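Local coordinates for probable branched-chain amino acid ABC transporter, amino acid binding protein (Thermus thermophilus, PDB 3LKB) that binds valine and probably delivers branched-chain amino acids to an ABC transporter of the membrane, at residues G352-R357 with P372-L377; A104-E109 with T124-Q129. The protein carries 2 engineered substitutions. One frame throughout, in Å; residues are numbered along the deposited sequence.

Interaction 1. Residues G352-R357 with P372-L377; sequences GAEGLR and PFTSAL. With NA (sodium ion), chain E.
The carbonyl oxygen of L356 receives the backbone N-H of F373, O to N 2.9 Å. P372 CA adds a CA-H...O contact 3.3 Å from L356 O. In return L356 N donates to F373 O at 3.1 Å, which closes a single antiparallel bridge of the hydrogen-bonded kind; G355 CA also leans on F373 O. Both side chains of the bridged pair start from the backbone away from the opposite segment, yet their ends fold back and meet. CG of F373 sits between its own backbone N and carbonyl carbon (chi1 72°), and L356 CG takes the equivalent place. L356 CD1 then lies over one face of the phenyl ring, 4.0 Å from its centroid and displaced toward the rim at CZ, a CH-pi contact. One residue on, R357 CG lies 3.8 Å from P372 CA, while the R357 guanidinium forms a salt bridge with E260. On the other flank of the bridged pair, T374 CG2 packs 3.2 Å from E354 O and also touches E354 CG. S375 follows as the N-cap of helix 376-383, its OG accepting from F378 N. Ahead of the bridge, G352 O binds the sodium ion at 2.5 Å, alongside a water, D344 and T351. Segment 352-357 thus carries part of the sodium site and passes between the lobes, probably as one of the hinge crossings of the periplasmic binding protein fold, and the bridge ties that crossing to the lead-in of the C-terminal helix.

Interaction 2. Residues A104-E109 with T124-Q129; sequences ASMHIE and TSYSEQ. With VAL (valine), chain C.
M106 and S125 bring their backbones to 4.5 Å between CA atoms, and Y126 N, at the start of helix 126-140, donates to M106 O at 2.8 Å. The tyrosine ring turns one face to the M106 backbone, with M106 C over it toward the rim, and M106 CB makes a CH-pi contact 4.0 Å from the ring centroid. H107 CB lies 3.9 Å from Y126 CD2, and CG2 of the bound valine meets the ring at its edge. An alanine in place of Y126 would probably leave M106 CB and H107 CB without the ring they rest on and open a gap beside the ligand. The methionine and tyrosine side chains cross at about a right angle, and the extended thioether takes SD obliquely past the ring, a Met-aromatic contact, to 3.7 Å from Q129 NE2. This amide nitrogen donates to T124 OG1, which lies nearly in the amide plane, while Q129 OE1 accepts from H231 N. I108 CB points at the helix start, 3.8 Å from S125 CB. S125 is the N-cap, its OG accepting from E128 N at 3.1 Å in an almost straight bond. S105 OG, anti to its backbone N (chi1 166°), accepts from H107 N in an ST turn and also bonds T84. A104, S105 and Y126 supply part of the valine pocket of this leucine-binding family protein, which Y232 and others complete.

How the interactions relate
From the N terminus the chain leaves strand 101-103 and runs through 104-109, and interaction 2 closes the loop that returns by strand 121-123 to the start of helix 126-140. Much later, after helix 313-321, the sodium-binding loop leads into 352-357; interaction 1 closes around the hairpin of strands 357-362 and 365-368 before helix 376-383 begins. The two loops follow in series, neither enclosing the other, yet they touch: E128 OE2 probably accepts from S375 N, and T124 CG2 packs on A353 O and E354 O. T124 and the start of helix 126-140 are thereby shared, tying the valine pocket to the C-terminal helix and the sodium-bearing segment.

Interaction 1. Residues G352-R357 with P372-L377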
loop_
_atom_site.group_PDB
_atom_site.type_symbol
_atom_site.label_atom_id
_atom_site.label_comp_id
_atom_site.label_asym_id
_atom_site.label_seq_id
_atom_site.Cartn_x
_atom_site.Cartn_y
_atom_site.Cartn_z
ATOM N N GLY A 352 -28.086 0.530 -1.646
ATOM C CA GLY A 352 -28.283 1.985 -1.643
ATOM C C GLY A 352 -28.543 2.597 -3.025
ATOM O O GLY A 352 -29.677 2.870 -3.380
ATOM N N ALA A 353 -27.490 2.770 -3.800
ATOM C CA ALA A 353 -27.593 3.181 -5.173
ATOM C C ALA A 353 -27.827 1.967 -6.072
ATOM O O ALA A 353 -26.891 1.271 -6.454
ATOM C CB ALA A 353 -26.299 3.869 -5.573
ATOM N N GLU A 354 -29.075 1.733 -6.435
ATOM C CA GLU A 354 -29.424 0.571 -7.230
ATOM C C GLU A 354 -29.092 0.716 -8.743
ATOM O O GLU A 354 -29.129 -0.270 -9.489
ATOM C CB GLU A 354 -30.903 0.182 -6.970
ATOM C CG GLU A 354 -31.986 1.057 -7.628
ATOM C CD GLU A 354 -32.081 2.526 -7.121
ATOM O OE1 GLU A 354 -31.503 2.879 -6.043
ATOM O OE2 GLU A 354 -32.775 3.313 -7.825
ATOM N N GLY A 355 -28.793 1.926 -9.197
ATOM C CA GLY A 355 -28.374 2.124 -10.585
ATOM C C GLY A 355 -26.868 2.036 -10.800
ATOM O O GLY A 355 -26.045 2.242 -9.870
ATOM N N LEU A 356 -26.504 1.703 -12.037
ATOM C CA LEU A 356 -25.117 1.638 -12.459
ATOM C C LEU A 356 -25.097 2.089 -13.910
ATOM O O LEU A 356 -26.170 2.252 -14.512
ATOM C CB LEU A 356 -24.517 0.225 -12.274
ATOM C CG LEU A 356 -25.277 -0.985 -12.835
ATOM C CD1 LEU A 356 -25.344 -0.949 -14.311
ATOM C CD2 LEU A 356 -24.600 -2.254 -12.410
ATOM N N ARG A 357 -23.904 2.338 -14.441
ATOM C CA ARG A 357 -23.739 2.575 -15.862
ATOM C C ARG A 357 -22.572 1.733 -16.366
ATOM O O ARG A 357 -21.795 1.179 -15.572
ATOM C CB ARG A 357 -23.404 4.066 -16.149
ATOM C CG ARG A 357 -24.308 5.131 -15.514
ATOM C CD ARG A 357 -23.780 6.503 -15.817
ATOM N NE ARG A 357 -22.668 6.879 -14.944
ATOM C CZ ARG A 357 -22.037 8.057 -14.974
ATOM N NH1 ARG A 357 -22.422 8.991 -15.856
ATOM N NH2 ARG A 357 -21.013 8.295 -14.132
ATOM N N PRO A 372 -27.975 5.836 -16.256
ATOM C CA PRO A 372 -28.074 4.901 -15.123
ATOM C C PRO A 372 -29.189 3.901 -15.380
ATOM O O PRO A 372 -30.225 4.320 -15.886
ATOM C CB PRO A 372 -28.443 5.811 -13.972
ATOM C CG PRO A 372 -27.758 7.162 -14.351
ATOM C CD PRO A 372 -27.982 7.245 -15.815
ATOM N N PHE A 373 -28.978 2.616 -15.078
ATOM C CA PHE A 373 -29.997 1.602 -15.223
ATOM C C PHE A 373 -29.849 0.460 -14.181
ATOM O O PHE A 373 -28.777 0.290 -13.591
ATOM C CB PHE A 373 -30.042 1.073 -16.682
ATOM C CG PHE A 373 -28.848 0.194 -17.082
ATOM C CD1 PHE A 373 -28.981 -1.196 -17.106
ATOM C CD2 PHE A 373 -27.604 0.766 -17.458
ATOM C CE1 PHE A 373 -27.893 -2.035 -17.462
ATOM C CE2 PHE A 373 -26.480 -0.044 -17.798
ATOM C CZ PHE A 373 -26.632 -1.457 -17.796
ATOM N N THR A 374 -30.940 -0.267 -13.937
ATOM C CA THR A 374 -30.933 -1.486 -13.118
ATOM C C THR A 374 -31.125 -2.667 -14.033
ATOM O O THR A 374 -31.755 -2.532 -15.097
ATOM C CB THR A 374 -32.041 -1.515 -12.038
ATOM O OG1 THR A 374 -33.332 -1.516 -12.660
ATOM C CG2 THR A 374 -31.917 -0.317 -11.067
ATOM N N SER A 375 -30.563 -3.814 -13.683
ATOM C CA SER A 375 -30.697 -5.007 -14.540
ATOM C C SER A 375 -31.846 -5.927 -14.103
ATOM O O SER A 375 -31.731 -6.639 -13.116
ATOM C CB SER A 375 -29.397 -5.813 -14.618
ATOM O OG SER A 375 -29.639 -7.047 -15.287
ATOM N N ALA A 376 -32.955 -5.929 -14.833
ATOM C CA ALA A 376 -34.011 -6.890 -14.535
ATOM C C ALA A 376 -33.520 -8.334 -14.760
ATOM O O ALA A 376 -33.880 -9.246 -13.978
ATOM C CB ALA A 376 -35.238 -6.593 -15.372
ATOM N N LEU A 377 -32.698 -8.561 -15.795
ATOM C CA LEU A 377 -32.063 -9.886 -15.960
ATOM C C LEU A 377 -31.364 -10.418 -14.667
ATOM O O LEU A 377 -31.564 -11.574 -14.244
ATOM C CB LEU A 377 -31.077 -9.885 -17.114
ATOM C CG LEU A 377 -30.413 -11.247 -17.413
ATOM C CD1 LEU A 377 -31.456 -12.364 -17.528
ATOM C CD2 LEU A 377 -29.588 -11.212 -18.705
HETATM NA NA NA E . -31.722 1.686 -2.666
HETATM O O HOH W 1 -33.453 0.810 -3.906
#

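Interaction 2. Residues A104-E109 with T124-Q129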
loop_
_atom_site.group_PDB
_atom_site.type_symbol
_atom_site.label_atom_id
_atom_site.label_comp_id
_atom_site.label_asym_id
_atom_site.label_seq_id
_atom_site.Cartn_x
_atom_site.Cartn_y
_atom_site.Cartn_z
ATOM N N ALA A 104 -17.430 -2.442 1.786
ATOM C CA ALA A 104 -16.834 -2.184 0.476
ATOM C C ALA A 104 -17.116 -3.323 -0.501
ATOM O O ALA A 104 -17.147 -3.108 -1.678
ATOM C CB ALA A 104 -15.330 -2.002 0.610
ATOM N N SER A 105 -17.230 -4.542 0.010
ATOM C CA SER A 105 -17.587 -5.670 -0.799
ATOM C C SER A 105 -18.993 -5.420 -1.344
ATOM O O SER A 105 -19.897 -5.031 -0.595
ATOM C CB SER A 105 -17.678 -6.928 0.073
ATOM O OG SER A 105 -18.332 -7.966 -0.640
ATOM N N MET A 106 -19.190 -5.707 -2.620
ATOM C CA MET A 106 -20.509 -5.563 -3.200
ATOM C C MET A 106 -21.096 -6.952 -3.543
ATOM O O MET A 106 -21.766 -7.171 -4.571
ATOM C CB MET A 106 -20.368 -4.631 -4.396
ATOM C CG MET A 106 -19.401 -3.371 -4.104
ATOM S SD MET A 106 -18.985 -2.563 -5.628
ATOM C CE MET A 106 -18.439 -1.016 -4.940
ATOM N N HIS A 107 -20.853 -7.923 -2.678
ATOM C CA HIS A 107 -21.299 -9.230 -3.035
ATOM C C HIS A 107 -22.754 -9.393 -2.605
ATOM O O HIS A 107 -23.085 -9.139 -1.451
ATOM C CB HIS A 107 -20.434 -10.294 -2.414
ATOM C CG HIS A 107 -20.838 -11.662 -2.819
ATOM N ND1 HIS A 107 -20.436 -12.798 -2.146
ATOM C CD2 HIS A 107 -21.641 -12.078 -3.817
ATOM C CE1 HIS A 107 -20.931 -13.862 -2.749
ATOM N NE2 HIS A 107 -21.668 -13.450 -3.767
ATOM N N ILE A 108 -23.617 -9.807 -3.526
ATOM C CA ILE A 108 -25.057 -9.868 -3.210
ATOM C C ILE A 108 -25.427 -10.851 -2.070
ATOM O O ILE A 108 -26.388 -10.628 -1.283
ATOM C CB ILE A 108 -25.866 -10.184 -4.450
ATOM C CG1 ILE A 108 -27.327 -9.892 -4.193
ATOM C CG2 ILE A 108 -25.613 -11.652 -4.926
ATOM C CD1 ILE A 108 -27.663 -8.394 -4.075
ATOM N N GLU A 109 -24.642 -11.919 -1.979
ATOM C CA GLU A 109 -24.812 -12.944 -0.960
ATOM C C GLU A 109 -24.824 -12.359 0.470
ATOM O O GLU A 109 -25.429 -12.923 1.401
ATOM C CB GLU A 109 -23.722 -14.035 -1.157
ATOM C CG GLU A 109 -23.770 -15.223 -0.187
ATOM C CD GLU A 109 -25.148 -15.906 -0.150
ATOM O OE1 GLU A 109 -25.830 -15.978 -1.228
ATOM O OE2 GLU A 109 -25.540 -16.386 0.950
ATOM N N THR A 124 -24.713 -1.101 -6.274
ATOM C CA THR A 124 -24.989 -2.357 -6.971
ATOM C C THR A 124 -23.987 -3.471 -6.664
ATOM O O THR A 124 -22.852 -3.215 -6.254
ATOM C CB THR A 124 -25.024 -2.161 -8.493
ATOM O OG1 THR A 124 -23.746 -1.653 -8.952
ATOM C CG2 THR A 124 -26.187 -1.221 -8.869
ATOM N N SER A 125 -24.413 -4.714 -6.871
ATOM C CA SER A 125 -23.618 -5.865 -6.479
ATOM C C SER A 125 -22.688 -6.232 -7.640
ATOM O O SER A 125 -22.911 -5.767 -8.773
ATOM C CB SER A 125 -24.544 -7.024 -6.130
ATOM O OG SER A 125 -25.239 -7.504 -7.277
ATOM N N TYR A 126 -21.679 -7.059 -7.355
ATOM C CA TYR A 126 -20.802 -7.613 -8.388
ATOM C C TYR A 126 -21.619 -8.346 -9.439
ATOM O O TYR A 126 -21.365 -8.197 -10.636
ATOM C CB TYR A 126 -19.758 -8.610 -7.809
ATOM C CG TYR A 126 -18.847 -8.025 -6.744
ATOM C CD1 TYR A 126 -18.232 -6.811 -6.958
ATOM C CD2 TYR A 126 -18.605 -8.694 -5.512
ATOM C CE1 TYR A 126 -17.417 -6.275 -6.049
ATOM C CE2 TYR A 126 -17.782 -8.136 -4.572
ATOM C CZ TYR A 126 -17.199 -6.915 -4.869
ATOM O OH TYR A 126 -16.376 -6.250 -4.042
ATOM N N SER A 127 -22.569 -9.149 -8.982
ATOM C CA SER A 127 -23.495 -9.863 -9.877
ATOM C C SER A 127 -24.292 -8.996 -10.866
ATOM O O SER A 127 -24.285 -9.276 -12.073
ATOM C CB SER A 127 -24.468 -10.716 -9.056
ATOM O OG SER A 127 -23.730 -11.720 -8.411
ATOM N N GLU A 128 -24.958 -7.955 -10.375
ATOM C CA GLU A 128 -25.692 -7.062 -11.277
ATOM C C GLU A 128 -24.744 -6.452 -12.315
ATOM O O GLU A 128 -25.064 -6.398 -13.497
ATOM C CB GLU A 128 -26.420 -5.950 -10.493
ATOM C CG GLU A 128 -27.368 -5.114 -11.335
ATOM C CD GLU A 128 -28.540 -4.502 -10.576
ATOM O OE1 GLU A 128 -28.562 -4.435 -9.307
ATOM O OE2 GLU A 128 -29.478 -4.088 -11.268
ATOM N N GLN A 129 -23.599 -5.971 -11.843
ATOM C CA GLN A 129 -22.526 -5.406 -12.663
ATOM C C GLN A 129 -22.144 -6.378 -13.757
ATOM O O GLN A 129 -22.164 -6.029 -14.925
ATOM C CB GLN A 129 -21.284 -5.050 -11.760
ATOM C CG GLN A 129 -21.573 -3.866 -10.847
ATOM C CD GLN A 129 -20.569 -3.691 -9.742
ATOM O OE1 GLN A 129 -19.440 -4.183 -9.788
ATOM N NE2 GLN A 129 -20.990 -3.012 -8.719
HETATM N N VAL C . -11.874 -6.292 -2.957
HETATM C CA VAL C . -13.313 -6.361 -2.493
HETATM C C VAL C . -13.598 -5.591 -1.250
HETATM O O VAL C . -13.993 -4.461 -1.438
HETATM C CB VAL C . -13.793 -7.765 -2.203
HETATM C CG1 VAL C . -13.121 -8.354 -1.060
HETATM C CG2 VAL C . -15.164 -7.702 -1.937
#